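Local coordinates for aromatic amino acid exporter YddG (Starkeya novella, PDB 5I20), which exports a broad range of amino acids, among them threonine, methionine, lysine and glutamate, across the inner membrane through a large central substrate-binding cavity, at residues Gln63-Pro66 with Val67-Gly71; Gly73-Phe76 with Gly77-Phe80; Glu179-Ala182 with Gly183-Leu186; Tyr226-Asp229 with Ile230-Arg234. One frame throughout, in Å; residues are numbered along the deposited sequence.

Contact 1: residues Gln63-Pro66 with Val67-Gly71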
ATOM      1  N   GLN A  63      12.641 -13.588  16.764  1.00 66.10           N
ATOM      2  CA  GLN A  63      11.957 -12.410  17.294  1.00 65.65           C
ATOM      3  C   GLN A  63      10.877 -12.796  18.305  1.00 65.55           C
ATOM      4  O   GLN A  63      10.327 -13.897  18.239  1.00 65.02           O
ATOM      5  CB  GLN A  63      11.334 -11.599  16.151  1.00 64.13           C
ATOM      6  CG  GLN A  63      12.329 -11.090  15.125  1.00 63.74           C
ATOM      7  CD  GLN A  63      13.227  -9.998  15.674  1.00 67.37           C
ATOM      8  OE1 GLN A  63      12.868  -9.302  16.623  1.00 71.60           O
ATOM      9  NE2 GLN A  63      14.403  -9.844  15.077  1.00 62.19           N
ATOM     10  N   PRO A  64      10.570 -11.887  19.247  1.00 65.26           N
ATOM     11  CA  PRO A  64       9.462 -12.096  20.189  1.00 70.53           C
ATOM     12  C   PRO A  64       8.112 -12.146  19.473  1.00 73.94           C
ATOM     13  O   PRO A  64       8.010 -11.681  18.338  1.00 74.23           O
ATOM     14  CB  PRO A  64       9.542 -10.872  21.111  1.00 70.34           C
ATOM     15  CG  PRO A  64      10.930 -10.359  20.955  1.00 69.90           C
ATOM     16  CD  PRO A  64      11.318 -10.654  19.543  1.00 66.32           C
ATOM     17  N   TRP A  65       7.091 -12.687  20.132  1.00 72.19           N
ATOM     18  CA  TRP A  65       5.771 -12.809  19.516  1.00 67.29           C
ATOM     19  C   TRP A  65       5.066 -11.482  19.163  1.00 65.95           C
ATOM     20  O   TRP A  65       4.267 -11.464  18.226  1.00 66.74           O
ATOM     21  CB  TRP A  65       4.846 -13.652  20.409  1.00 66.81           C
ATOM     22  CG  TRP A  65       4.493 -13.035  21.727  1.00 76.09           C
ATOM     23  CD1 TRP A  65       5.127 -13.229  22.921  1.00 78.76           C
ATOM     24  CD2 TRP A  65       3.410 -12.133  21.991  1.00 79.23           C
ATOM     25  NE1 TRP A  65       4.511 -12.498  23.907  1.00 78.68           N
ATOM     26  CE2 TRP A  65       3.456 -11.816  23.363  1.00 79.09           C
ATOM     27  CE3 TRP A  65       2.412 -11.557  21.198  1.00 79.86           C
ATOM     28  CZ2 TRP A  65       2.539 -10.952  23.960  1.00 80.70           C
ATOM     29  CZ3 TRP A  65       1.504 -10.699  21.792  1.00 79.38           C
ATOM     30  CH2 TRP A  65       1.574 -10.405  23.160  1.00 80.21           C
ATOM     31  N   PRO A  66       5.334 -10.375  19.895  1.00 65.64           N
ATOM     32  CA  PRO A  66       4.640  -9.164  19.434  1.00 59.91           C
ATOM     33  C   PRO A  66       5.107  -8.690  18.059  1.00 60.74           C
ATOM     34  O   PRO A  66       4.361  -8.000  17.364  1.00 58.26           O
ATOM     35  CB  PRO A  66       4.991  -8.124  20.507  1.00 61.62           C
ATOM     36  CG  PRO A  66       5.340  -8.916  21.709  1.00 63.15           C
ATOM     37  CD  PRO A  66       6.015 -10.143  21.185  1.00 63.92           C
ATOM     38  N   VAL A  67       6.327  -9.056  17.681  1.00 60.29           N
ATOM     39  CA  VAL A  67       6.854  -8.720  16.363  1.00 58.47           C
ATOM     40  C   VAL A  67       6.096  -9.482  15.276  1.00 58.97           C
ATOM     41  O   VAL A  67       5.737  -8.916  14.241  1.00 60.68           O
ATOM     42  CB  VAL A  67       8.366  -9.029  16.265  1.00 53.96           C
ATOM     43  CG1 VAL A  67       8.864  -8.849  14.839  1.00 50.74           C
ATOM     44  CG2 VAL A  67       9.149  -8.145  17.224  1.00 53.80           C
ATOM     45  N   TRP A  68       5.841 -10.763  15.526  1.00 56.79           N
ATOM     46  CA  TRP A  68       5.114 -11.604  14.581  1.00 59.48           C
ATOM     47  C   TRP A  68       3.632 -11.259  14.513  1.00 56.04           C
ATOM     48  O   TRP A  68       3.015 -11.363  13.455  1.00 53.89           O
ATOM     49  CB  TRP A  68       5.280 -13.078  14.945  1.00 60.09           C
ATOM     50  CG  TRP A  68       6.690 -13.537  14.858  1.00 64.31           C
ATOM     51  CD1 TRP A  68       7.527 -13.821  15.898  1.00 68.10           C
ATOM     52  CD2 TRP A  68       7.446 -13.750  13.663  1.00 61.24           C
ATOM     53  NE1 TRP A  68       8.756 -14.207  15.422  1.00 68.95           N
ATOM     54  CE2 TRP A  68       8.733 -14.172  14.053  1.00 63.73           C
ATOM     55  CE3 TRP A  68       7.160 -13.631  12.300  1.00 61.68           C
ATOM     56  CZ2 TRP A  68       9.732 -14.474  13.131  1.00 64.52           C
ATOM     57  CZ3 TRP A  68       8.151 -13.932  11.386  1.00 66.18           C
ATOM     58  CH2 TRP A  68       9.422 -14.348  11.804  1.00 64.79           C
ATOM     59  N   VAL A  69       3.057 -10.864  15.644  1.00 58.04           N
ATOM     60  CA  VAL A  69       1.658 -10.460  15.669  1.00 59.26           C
ATOM     61  C   VAL A  69       1.488  -9.208  14.815  1.00 54.61           C
ATOM     62  O   VAL A  69       0.543  -9.093  14.039  1.00 54.05           O
ATOM     63  CB  VAL A  69       1.161 -10.199  17.109  1.00 53.92           C
ATOM     64  CG1 VAL A  69      -0.185  -9.500  17.095  1.00 46.57           C
ATOM     65  CG2 VAL A  69       1.071 -11.507  17.879  1.00 55.94           C
ATOM     66  N   HIS A  70       2.436  -8.288  14.954  1.00 55.15           N
ATOM     67  CA  HIS A  70       2.446  -7.039  14.201  1.00 50.60           C
ATOM     68  C   HIS A  70       2.588  -7.268  12.694  1.00 47.99           C
ATOM     69  O   HIS A  70       1.798  -6.757  11.903  1.00 42.74           O
ATOM     70  CB  HIS A  70       3.579  -6.145  14.716  1.00 47.52           C
ATOM     71  CG  HIS A  70       3.941  -5.020  13.797  1.00 47.60           C
ATOM     72  ND1 HIS A  70       5.115  -5.001  13.075  1.00 45.31           N
ATOM     73  CD2 HIS A  70       3.294  -3.871  13.495  1.00 47.61           C
ATOM     74  CE1 HIS A  70       5.172  -3.892  12.361  1.00 48.61           C
ATOM     75  NE2 HIS A  70       4.079  -3.189  12.597  1.00 49.37           N
ATOM     76  N   GLY A  71       3.591  -8.049  12.305  1.00 51.01           N
ATOM     77  CA  GLY A  71       3.886  -8.266  10.901  1.00 50.65           C
ATOM     78  C   GLY A  71       2.905  -9.163  10.170  1.00 55.33           C
ATOM     79  O   GLY A  71       2.449  -8.835   9.071  1.00 55.91           O
TER
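The backbone oxygens of P64, W65 and P66 receive the amides of V67, V69 and H70 in turn, with V69 N to W65 O the shortest of the three bonds at 2.9 Å. This is the N-terminal first turn of the membrane helix 65-88, entered from the cytoplasmic side, with P64 at the N-cap position. Proline suits P66 because a residue in the first turn needs no amide hydrogen for an earlier carbonyl. W68 reaches back over this start: with CG anti to its carbonyl carbon (chi1 -63°), the indole brings NE1 to Q63 O at 3.2 Å, a weak and bent hydrogen bond. Its neighbour CD1 lies 3.3 Å from P64 O. With an alanine here instead of W68, Q63 O would be likely to lose this donor and the turn ahead of the helix to become freer to shift. V67 supplies the apolar filling, CG1 lying 3.9 Å from Q63 CB and CG2 4.0 Å from P64 CD, while the amide end of Q63 turns to V60 O. The imidazole of H70 leads away from this turn; its NE2 bonds Y166 O and the ring stacks on Y166 and F173. W65 and V69 run alongside each other on the surface. V69 CG2 sits in the plane of the W65 indole at its edge, 3.6 Å from CE3.

Contact 2: residues Gly73-Phe76 with Gly77-Phe80. With OLC ((2R)-2,3-dihydroxypropyl (9Z)-octadec-9-enoate), chain G.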
ATOM      1  N   GLY A  73      -0.117 -10.136  11.401  1.00 50.24           N
ATOM      2  CA  GLY A  73      -1.416  -9.516  11.576  1.00 48.57           C
ATOM      3  C   GLY A  73      -1.576  -8.320  10.660  1.00 48.59           C
ATOM      4  O   GLY A  73      -2.672  -8.023  10.191  1.00 48.97           O
ATOM      5  N   GLY A  74      -0.471  -7.632  10.395  1.00 47.59           N
ATOM      6  CA  GLY A  74      -0.495  -6.471   9.531  1.00 42.48           C
ATOM      7  C   GLY A  74      -0.684  -6.848   8.079  1.00 45.43           C
ATOM      8  O   GLY A  74      -1.719  -6.549   7.478  1.00 48.42           O
ATOM      9  N   LEU A  75       0.314  -7.523   7.518  1.00 46.58           N
ATOM     10  CA  LEU A  75       0.311  -7.852   6.097  1.00 47.48           C
ATOM     11  C   LEU A  75      -0.853  -8.753   5.694  1.00 49.62           C
ATOM     12  O   LEU A  75      -1.541  -8.467   4.715  1.00 53.97           O
ATOM     13  CB  LEU A  75       1.632  -8.510   5.702  1.00 50.95           C
ATOM     14  CG  LEU A  75       2.879  -7.638   5.861  1.00 54.04           C
ATOM     15  CD1 LEU A  75       4.037  -8.231   5.078  1.00 52.59           C
ATOM     16  CD2 LEU A  75       2.609  -6.203   5.424  1.00 53.18           C
ATOM     17  N   PHE A  76      -1.079  -9.837   6.432  1.00 48.84           N
ATOM     18  CA  PHE A  76      -2.160 -10.748   6.066  1.00 51.10           C
ATOM     19  C   PHE A  76      -3.522 -10.135   6.352  1.00 47.72           C
ATOM     20  O   PHE A  76      -4.466 -10.319   5.584  1.00 50.21           O
ATOM     21  CB  PHE A  76      -2.036 -12.087   6.793  1.00 53.98           C
ATOM     22  CG  PHE A  76      -3.148 -13.048   6.474  1.00 57.16           C
ATOM     23  CD1 PHE A  76      -3.132 -13.786   5.299  1.00 58.15           C
ATOM     24  CD2 PHE A  76      -4.220 -13.205   7.342  1.00 54.99           C
ATOM     25  CE1 PHE A  76      -4.161 -14.668   4.997  1.00 55.23           C
ATOM     26  CE2 PHE A  76      -5.252 -14.084   7.047  1.00 54.82           C
ATOM     27  CZ  PHE A  76      -5.222 -14.817   5.873  1.00 51.39           C
ATOM     28  N   GLY A  77      -3.617  -9.410   7.463  1.00 50.39           N
ATOM     29  CA  GLY A  77      -4.855  -8.771   7.867  1.00 46.00           C
ATOM     30  C   GLY A  77      -5.485  -7.884   6.808  1.00 45.54           C
ATOM     31  O   GLY A  77      -6.635  -8.090   6.428  1.00 42.28           O
ATOM     32  N   TYR A  78      -4.739  -6.899   6.321  1.00 48.75           N
ATOM     33  CA  TYR A  78      -5.310  -5.936   5.387  1.00 47.39           C
ATOM     34  C   TYR A  78      -5.565  -6.585   4.027  1.00 42.46           C
ATOM     35  O   TYR A  78      -6.451  -6.161   3.289  1.00 45.46           O
ATOM     36  CB  TYR A  78      -4.404  -4.701   5.254  1.00 44.10           C
ATOM     37  CG  TYR A  78      -3.305  -4.809   4.223  1.00 44.72           C
ATOM     38  CD1 TYR A  78      -2.074  -5.364   4.547  1.00 44.42           C
ATOM     39  CD2 TYR A  78      -3.490  -4.333   2.931  1.00 40.04           C
ATOM     40  CE1 TYR A  78      -1.066  -5.456   3.611  1.00 45.62           C
ATOM     41  CE2 TYR A  78      -2.490  -4.425   1.988  1.00 40.06           C
ATOM     42  CZ  TYR A  78      -1.279  -4.983   2.333  1.00 47.66           C
ATOM     43  OH  TYR A  78      -0.278  -5.075   1.396  1.00 53.61           O
ATOM     44  N   HIS A  79      -4.798  -7.627   3.712  1.00 42.44           N
ATOM     45  CA  HIS A  79      -5.024  -8.418   2.502  1.00 47.59           C
ATOM     46  C   HIS A  79      -6.354  -9.171   2.540  1.00 44.16           C
ATOM     47  O   HIS A  79      -7.121  -9.143   1.579  1.00 47.35           O
ATOM     48  CB  HIS A  79      -3.887  -9.417   2.299  1.00 55.46           C
ATOM     49  CG  HIS A  79      -2.837  -8.953   1.340  1.00 60.42           C
ATOM     50  ND1 HIS A  79      -1.729  -8.238   1.739  1.00 65.12           N
ATOM     51  CD2 HIS A  79      -2.726  -9.107  -0.000  1.00 65.40           C
ATOM     52  CE1 HIS A  79      -0.980  -7.968   0.684  1.00 67.29           C
ATOM     53  NE2 HIS A  79      -1.561  -8.486  -0.383  1.00 69.09           N
ATOM     54  N   PHE A  80      -6.610  -9.852   3.652  1.00 44.92           N
ATOM     55  CA  PHE A  80      -7.813 -10.666   3.812  1.00 50.28           C
ATOM     56  C   PHE A  80      -9.087  -9.830   3.742  1.00 51.58           C
ATOM     57  O   PHE A  80     -10.070 -10.235   3.123  1.00 45.82           O
ATOM     58  CB  PHE A  80      -7.759 -11.424   5.141  1.00 50.28           C
ATOM     59  CG  PHE A  80      -9.001 -12.219   5.443  1.00 57.56           C
ATOM     60  CD1 PHE A  80      -9.170 -13.487   4.914  1.00 58.59           C
ATOM     61  CD2 PHE A  80      -9.991 -11.704   6.268  1.00 59.85           C
ATOM     62  CE1 PHE A  80     -10.307 -14.225   5.193  1.00 60.97           C
ATOM     63  CE2 PHE A  80     -11.129 -12.437   6.550  1.00 60.35           C
ATOM     64  CZ  PHE A  80     -11.287 -13.699   6.013  1.00 60.42           C
TER
HETATM   65  C10 OLC G 301      -0.926  -0.407   0.395  1.00 36.01           C
HETATM   66  C9  OLC G 301       0.242  -1.097  -0.219  1.00 40.57           C
HETATM   67  C11 OLC G 301      -2.074  -1.220   0.884  1.00 36.53           C
HETATM   68  C8  OLC G 301       0.244  -2.580  -0.360  1.00 38.74           C
HETATM   69  C16 OLC G 301      -5.669  -0.440  -2.583  1.00 60.24           C
HETATM   70  C12 OLC G 301      -3.333  -0.429   0.779  1.00 44.11           C
HETATM   71  C7  OLC G 301      -0.086  -2.971  -1.760  1.00 49.90           C
HETATM   72  C15 OLC G 301      -5.789  -1.402  -1.448  1.00 57.38           C
HETATM   73  C13 OLC G 301      -4.489  -1.358   0.618  1.00 50.32           C
HETATM   74  C6  OLC G 301      -0.035  -4.458  -1.890  1.00 57.95           C
HETATM   75  C14 OLC G 301      -5.573  -0.689  -0.155  1.00 54.38           C
HETATM   76  C5  OLC G 301      -1.359  -4.967  -2.348  1.00 64.58           C
HETATM   77  C4  OLC G 301      -1.217  -6.360  -2.865  1.00 66.13           C
HETATM   78  C3  OLC G 301      -2.494  -6.792  -3.506  1.00 66.59           C
HETATM   79  C2  OLC G 301      -2.287  -8.096  -4.199  1.00 70.57           C
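L75 O takes a hydrogen bond from the imidazole of H79 one helical turn on, within the middle of the membrane helix 65-88. H79 can be followed outward. Its CB stands 3.5 Å from F76 O; CG comes 3.6 Å from L75 O; ND1 donates to that same oxygen at 3.0 Å, and the acceptor lies close to the ring plane. CE1 and NE2 lead on to the oleoyl chain of a bound monoolein, whose C4 is 3.3 Å from NE2. Y78 meets the same lipid. Its CG stands between the backbone N and the carbonyl carbon (chi1 87°), which lays CD1 3.2 Å from both G74 O and L75 O, and its hydroxyl ends 3.1 Å from the lipid's C8. L75 runs alongside, CD2 against Y78 CE1, and reaches on to F184, W163 and F225. The side chains of F76 and F80 both touch F33 of helix 32-53, and F80 CB lies over one face of the F76 ring, 4.1 Å from CE2. Glycine fits position 77 because a CB there would clash with G73 O, to which G77 N makes a weak bond. Binding L75 O commits ND1 of H79 as a donor and probably limits the ring's rotation, with NE2 left on the lipid side; NE2 and the Y78 hydroxyl meet hydrocarbon carbons there, in van der Waals contacts and not hydrogen bonds.

Contact 3: residues Glu179-Ala182 with Gly183-Leu186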
ATOM      1  N   GLU A 179      14.974  -6.948   7.227  1.00 59.06           N
ATOM      2  CA  GLU A 179      14.915  -8.279   6.625  1.00 67.10           C
ATOM      3  C   GLU A 179      13.878  -9.187   7.289  1.00 66.04           C
ATOM      4  O   GLU A 179      13.524 -10.231   6.744  1.00 63.88           O
ATOM      5  CB  GLU A 179      16.295  -8.948   6.671  1.00 76.08           C
ATOM      6  CG  GLU A 179      17.283  -8.306   7.636  1.00 84.33           C
ATOM      7  CD  GLU A 179      17.994  -7.103   7.037  1.00 87.58           C
ATOM      8  OE1 GLU A 179      18.314  -7.135   5.830  1.00 88.79           O
ATOM      9  OE2 GLU A 179      18.227  -6.123   7.777  1.00 88.87           O
ATOM     10  N   VAL A 180      13.397  -8.784   8.461  1.00 63.02           N
ATOM     11  CA  VAL A 180      12.384  -9.549   9.181  1.00 60.86           C
ATOM     12  C   VAL A 180      11.062  -9.569   8.400  1.00 56.87           C
ATOM     13  O   VAL A 180      10.290 -10.526   8.497  1.00 57.25           O
ATOM     14  CB  VAL A 180      12.173  -8.982  10.606  1.00 59.53           C
ATOM     15  CG1 VAL A 180      11.032  -9.694  11.323  1.00 62.44           C
ATOM     16  CG2 VAL A 180      13.461  -9.109  11.410  1.00 58.38           C
ATOM     17  N   VAL A 181      10.830  -8.525   7.603  1.00 54.21           N
ATOM     18  CA  VAL A 181       9.651  -8.429   6.736  1.00 52.57           C
ATOM     19  C   VAL A 181       9.522  -9.651   5.821  1.00 54.01           C
ATOM     20  O   VAL A 181       8.414 -10.076   5.487  1.00 58.77           O
ATOM     21  CB  VAL A 181       9.695  -7.134   5.884  1.00 54.50           C
ATOM     22  CG1 VAL A 181       8.636  -7.151   4.788  1.00 53.52           C
ATOM     23  CG2 VAL A 181       9.517  -5.910   6.776  1.00 48.49           C
ATOM     24  N   ALA A 182      10.659 -10.224   5.434  1.00 58.39           N
ATOM     25  CA  ALA A 182      10.673 -11.467   4.669  1.00 55.98           C
ATOM     26  C   ALA A 182       9.918 -12.565   5.412  1.00 55.75           C
ATOM     27  O   ALA A 182       9.201 -13.359   4.805  1.00 55.76           O
ATOM     28  CB  ALA A 182      12.104 -11.901   4.383  1.00 55.90           C
ATOM     29  N   GLY A 183      10.082 -12.596   6.730  1.00 55.66           N
ATOM     30  CA  GLY A 183       9.365 -13.541   7.564  1.00 58.37           C
ATOM     31  C   GLY A 183       7.875 -13.261   7.555  1.00 55.89           C
ATOM     32  O   GLY A 183       7.061 -14.182   7.587  1.00 60.06           O
ATOM     33  N   PHE A 184       7.525 -11.979   7.514  1.00 55.90           N
ATOM     34  CA  PHE A 184       6.130 -11.562   7.431  1.00 52.13           C
ATOM     35  C   PHE A 184       5.517 -12.007   6.112  1.00 53.00           C
ATOM     36  O   PHE A 184       4.385 -12.491   6.071  1.00 54.26           O
ATOM     37  CB  PHE A 184       6.001 -10.041   7.564  1.00 50.06           C
ATOM     38  CG  PHE A 184       6.500  -9.490   8.871  1.00 52.50           C
ATOM     39  CD1 PHE A 184       6.634 -10.302   9.986  1.00 55.70           C
ATOM     40  CD2 PHE A 184       6.825  -8.146   8.982  1.00 48.53           C
ATOM     41  CE1 PHE A 184       7.090  -9.785  11.184  1.00 60.00           C
ATOM     42  CE2 PHE A 184       7.282  -7.623  10.174  1.00 48.22           C
ATOM     43  CZ  PHE A 184       7.414  -8.442  11.279  1.00 57.44           C
ATOM     44  N   CYS A 185       6.274 -11.835   5.032  1.00 52.24           N
ATOM     45  CA  CYS A 185       5.798 -12.189   3.700  1.00 52.65           C
ATOM     46  C   CYS A 185       5.615 -13.695   3.547  1.00 55.34           C
ATOM     47  O   CYS A 185       4.595 -14.149   3.030  1.00 56.36           O
ATOM     48  CB  CYS A 185       6.758 -11.665   2.629  1.00 49.11           C
ATOM     49  SG  CYS A 185       6.728  -9.867   2.427  1.00 57.25           S
ATOM     50  N   LEU A 186       6.602 -14.464   3.999  1.00 56.54           N
ATOM     51  CA  LEU A 186       6.536 -15.919   3.899  1.00 55.80           C
ATOM     52  C   LEU A 186       5.390 -16.474   4.735  1.00 57.12           C
ATOM     53  O   LEU A 186       4.670 -17.372   4.294  1.00 59.78           O
ATOM     54  CB  LEU A 186       7.861 -16.552   4.328  1.00 51.74           C
ATOM     55  CG  LEU A 186       9.047 -16.287   3.397  1.00 53.90           C
ATOM     56  CD1 LEU A 186      10.324 -16.910   3.942  1.00 54.36           C
ATOM     57  CD2 LEU A 186       8.752 -16.792   1.991  1.00 54.20           C
TER
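A first torsion of -61° sets the F184 ring beside its own backbone N and back toward V180, while V180 turns CG1 away from its N (chi1 175°), and the two meet at F184 CZ, 3.8 Å from V180 CG1. The ring also lies over V180 O, which is 3.9 Å above its plane and offset toward the rim. V181 approaches from another side, its side chain crossing that of F184 at about a right angle, with CG2 4.1 Å from F184 CD2 and CG1 equally far from C185 SG. These residues belong to the N-terminal part of helix 181-199. V180 O accepts from F184 N at 3.3 Å and, weakly, from G183 N, whereas C185 N and L186 N make regular bonds to V181 O and A182 O. Glycine suits position 183, since a CB there would press against V180 O. Branched valines and a small alanine fit a buried place where V181 and A182 also meet Y226, and F184 packs on V67 and L75 of helix 65-88. Side-chain contact here is therefore mainly apolar packing, while backbone bonds of the helix itself carry most of the polar pairing.

Contact 4: residues Tyr226-Asp229 with Ile230-Arg234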
ATOM      1  N   TYR A 226       9.937  -3.687   2.092  1.00 44.07           N
ATOM      2  CA  TYR A 226      11.179  -3.435   2.813  1.00 49.07           C
ATOM      3  C   TYR A 226      11.524  -1.951   2.791  1.00 45.80           C
ATOM      4  O   TYR A 226      11.977  -1.399   3.792  1.00 46.70           O
ATOM      5  CB  TYR A 226      12.323  -4.259   2.223  1.00 49.83           C
ATOM      6  CG  TYR A 226      12.017  -5.737   2.170  1.00 55.04           C
ATOM      7  CD1 TYR A 226      12.321  -6.572   3.240  1.00 59.30           C
ATOM      8  CD2 TYR A 226      11.410  -6.297   1.054  1.00 57.07           C
ATOM      9  CE1 TYR A 226      12.035  -7.922   3.193  1.00 60.11           C
ATOM     10  CE2 TYR A 226      11.120  -7.646   1.001  1.00 60.60           C
ATOM     11  CZ  TYR A 226      11.434  -8.453   2.073  1.00 59.90           C
ATOM     12  OH  TYR A 226      11.145  -9.794   2.018  1.00 62.99           O
ATOM     13  N   THR A 227      11.303  -1.306   1.650  1.00 45.62           N
ATOM     14  CA  THR A 227      11.608   0.113   1.514  1.00 50.97           C
ATOM     15  C   THR A 227      10.564   0.956   2.254  1.00 48.05           C
ATOM     16  O   THR A 227      10.833   2.087   2.651  1.00 56.00           O
ATOM     17  CB  THR A 227      11.687   0.527   0.024  1.00 52.70           C
ATOM     18  OG1 THR A 227      12.099   1.890  -0.085  1.00 66.22           O
ATOM     19  CG2 THR A 227      10.356   0.381  -0.646  1.00 42.42           C
ATOM     20  N   TRP A 228       9.377   0.388   2.448  1.00 47.20           N
ATOM     21  CA  TRP A 228       8.325   1.030   3.228  1.00 48.21           C
ATOM     22  C   TRP A 228       8.638   0.892   4.714  1.00 48.43           C
ATOM     23  O   TRP A 228       8.410   1.812   5.503  1.00 46.99           O
ATOM     24  CB  TRP A 228       6.965   0.412   2.894  1.00 48.56           C
ATOM     25  CG  TRP A 228       5.786   1.032   3.584  1.00 48.01           C
ATOM     26  CD1 TRP A 228       5.040   0.479   4.584  1.00 38.34           C
ATOM     27  CD2 TRP A 228       5.203   2.313   3.309  1.00 47.97           C
ATOM     28  NE1 TRP A 228       4.035   1.337   4.953  1.00 45.02           N
ATOM     29  CE2 TRP A 228       4.110   2.468   4.187  1.00 43.86           C
ATOM     30  CE3 TRP A 228       5.499   3.342   2.411  1.00 44.68           C
ATOM     31  CZ2 TRP A 228       3.316   3.612   4.192  1.00 36.56           C
ATOM     32  CZ3 TRP A 228       4.707   4.477   2.419  1.00 42.45           C
ATOM     33  CH2 TRP A 228       3.630   4.603   3.304  1.00 36.48           C
ATOM     34  N   ASP A 229       9.175  -0.266   5.083  1.00 48.24           N
ATOM     35  CA  ASP A 229       9.594  -0.521   6.455  1.00 50.76           C
ATOM     36  C   ASP A 229      10.666   0.479   6.883  1.00 51.72           C
ATOM     37  O   ASP A 229      10.634   0.993   8.004  1.00 49.17           O
ATOM     38  CB  ASP A 229      10.107  -1.955   6.602  1.00 46.97           C
ATOM     39  CG  ASP A 229      10.332  -2.349   8.047  1.00 48.15           C
ATOM     40  OD1 ASP A 229       9.338  -2.544   8.775  1.00 46.88           O
ATOM     41  OD2 ASP A 229      11.505  -2.480   8.453  1.00 59.74           O
ATOM     42  N   ILE A 230      11.602   0.761   5.982  1.00 50.34           N
ATOM     43  CA  ILE A 230      12.664   1.727   6.253  1.00 45.94           C
ATOM     44  C   ILE A 230      12.099   3.132   6.461  1.00 46.53           C
ATOM     45  O   ILE A 230      12.470   3.824   7.410  1.00 45.97           O
ATOM     46  CB  ILE A 230      13.702   1.757   5.113  1.00 52.61           C
ATOM     47  CG1 ILE A 230      14.471   0.435   5.068  1.00 55.89           C
ATOM     48  CG2 ILE A 230      14.662   2.928   5.291  1.00 47.98           C
ATOM     49  CD1 ILE A 230      15.541   0.381   3.995  1.00 49.14           C
ATOM     50  N   GLY A 231      11.194   3.544   5.577  1.00 46.41           N
ATOM     51  CA  GLY A 231      10.559   4.844   5.689  1.00 42.97           C
ATOM     52  C   GLY A 231       9.749   5.006   6.963  1.00 45.84           C
ATOM     53  O   GLY A 231       9.738   6.075   7.562  1.00 43.83           O
ATOM     54  N   MET A 232       9.064   3.946   7.382  1.00 47.35           N
ATOM     55  CA  MET A 232       8.225   4.018   8.574  1.00 47.65           C
ATOM     56  C   MET A 232       9.057   4.085   9.852  1.00 50.21           C
ATOM     57  O   MET A 232       8.645   4.702  10.834  1.00 47.92           O
ATOM     58  CB  MET A 232       7.268   2.821   8.643  1.00 45.12           C
ATOM     59  CG  MET A 232       6.101   2.865   7.659  1.00 39.71           C
ATOM     60  SD  MET A 232       4.977   4.268   7.875  1.00 58.04           S
ATOM     61  CE  MET A 232       5.509   5.339   6.544  1.00 38.55           C
ATOM     62  N   LYS A 233      10.231   3.458   9.831  1.00 52.34           N
ATOM     63  CA  LYS A 233      11.062   3.343  11.029  1.00 51.22           C
ATOM     64  C   LYS A 233      12.080   4.468  11.183  1.00 52.57           C
ATOM     65  O   LYS A 233      12.518   4.763  12.296  1.00 54.52           O
ATOM     66  CB  LYS A 233      11.791   1.996  11.035  1.00 50.60           C
ATOM     67  CG  LYS A 233      10.887   0.812  11.310  1.00 55.83           C
ATOM     68  CD  LYS A 233      11.650  -0.500  11.261  1.00 55.84           C
ATOM     69  CE  LYS A 233      10.724  -1.669  11.549  1.00 52.52           C
ATOM     70  NZ  LYS A 233      11.367  -2.981  11.272  1.00 54.44           N
ATOM     71  N   ARG A 234      12.458   5.089  10.072  1.00 54.28           N
ATOM     72  CA  ARG A 234      13.535   6.076  10.082  1.00 56.54           C
ATOM     73  C   ARG A 234      13.191   7.345   9.315  1.00 53.23           C
ATOM     74  O   ARG A 234      13.893   8.348   9.421  1.00 53.80           O
ATOM     75  CB  ARG A 234      14.812   5.468   9.498  1.00 60.54           C
ATOM     76  CG  ARG A 234      15.517   4.473  10.399  1.00 66.83           C
ATOM     77  CD  ARG A 234      16.104   3.346   9.570  1.00 74.74           C
ATOM     78  NE  ARG A 234      17.392   2.886  10.076  1.00 81.32           N
ATOM     79  CZ  ARG A 234      18.082   1.885   9.541  1.00 83.01           C
ATOM     80  NH1 ARG A 234      17.601   1.236   8.489  1.00 82.18           N
ATOM     81  NH2 ARG A 234      19.250   1.531  10.061  1.00 81.16           N
TER
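K233 NZ is gripped by three oxygens: both carboxylate oxygens of D229, one turn back, and V176 O. The link to D229 is an i to i+4 salt bridge within helix 224-234, near the cytoplasmic end of this membrane helix. NZ comes to OD2 at 2.9 Å, on the syn lone pair, and makes a weaker bond to OD1 at 3.2 Å. The fork is possible because D229 places CG anti to its backbone N (chi1 -170°) while the lysine chain runs fully extended beyond CG and crosses it obliquely. Aspartate suits this buried site because its negative charge is matched by the ammonium, whose nearness would be expected to favour the ionised carboxylate. A methionine in place of K233 would probably leave the D229 carboxylate without its countercharge and V176 O without this donor. In the backbone, K233 N bonds D229 O and continues the helical ladder. W228 and M232 make a second i to i+4 pair, apolar this time. The indole NE1 is held by S167 OG, the ring also stacks on W163, and one of its faces takes M232, whose chain bends at chi2 and chi3. Methionine is long and flexible enough to bring its methyl over the face and its sulfur obliquely beside it: SD stands 4.7 Å from the centroid of the five-membered ring, in a Met-aromatic contact, while CE sits over the six-membered ring in a CH-pi contact, 3.9 Å from its centroid.

Contacts 3 and 4 are buried, contact 2 partly so, and contact 1 lies at the cytoplasmic surface. Contacts 1 and 2 are successive parts of helix 65-88, in the first EamA-like half of the chain; contacts 3 and 4 belong to helices 181-199 and 224-234, in the second. Contact 3 touches all the others: F184 reaches G71 of contact 1 and L75 of contact 2, and on the side of contact 4 V181 also meets D229. Chemistry follows place. A helix start dominates contact 1, a lipid borders the polar rings of contact 2, contact 3 is mainly apolar packing, and contact 4 carries the one salt bridge of the four.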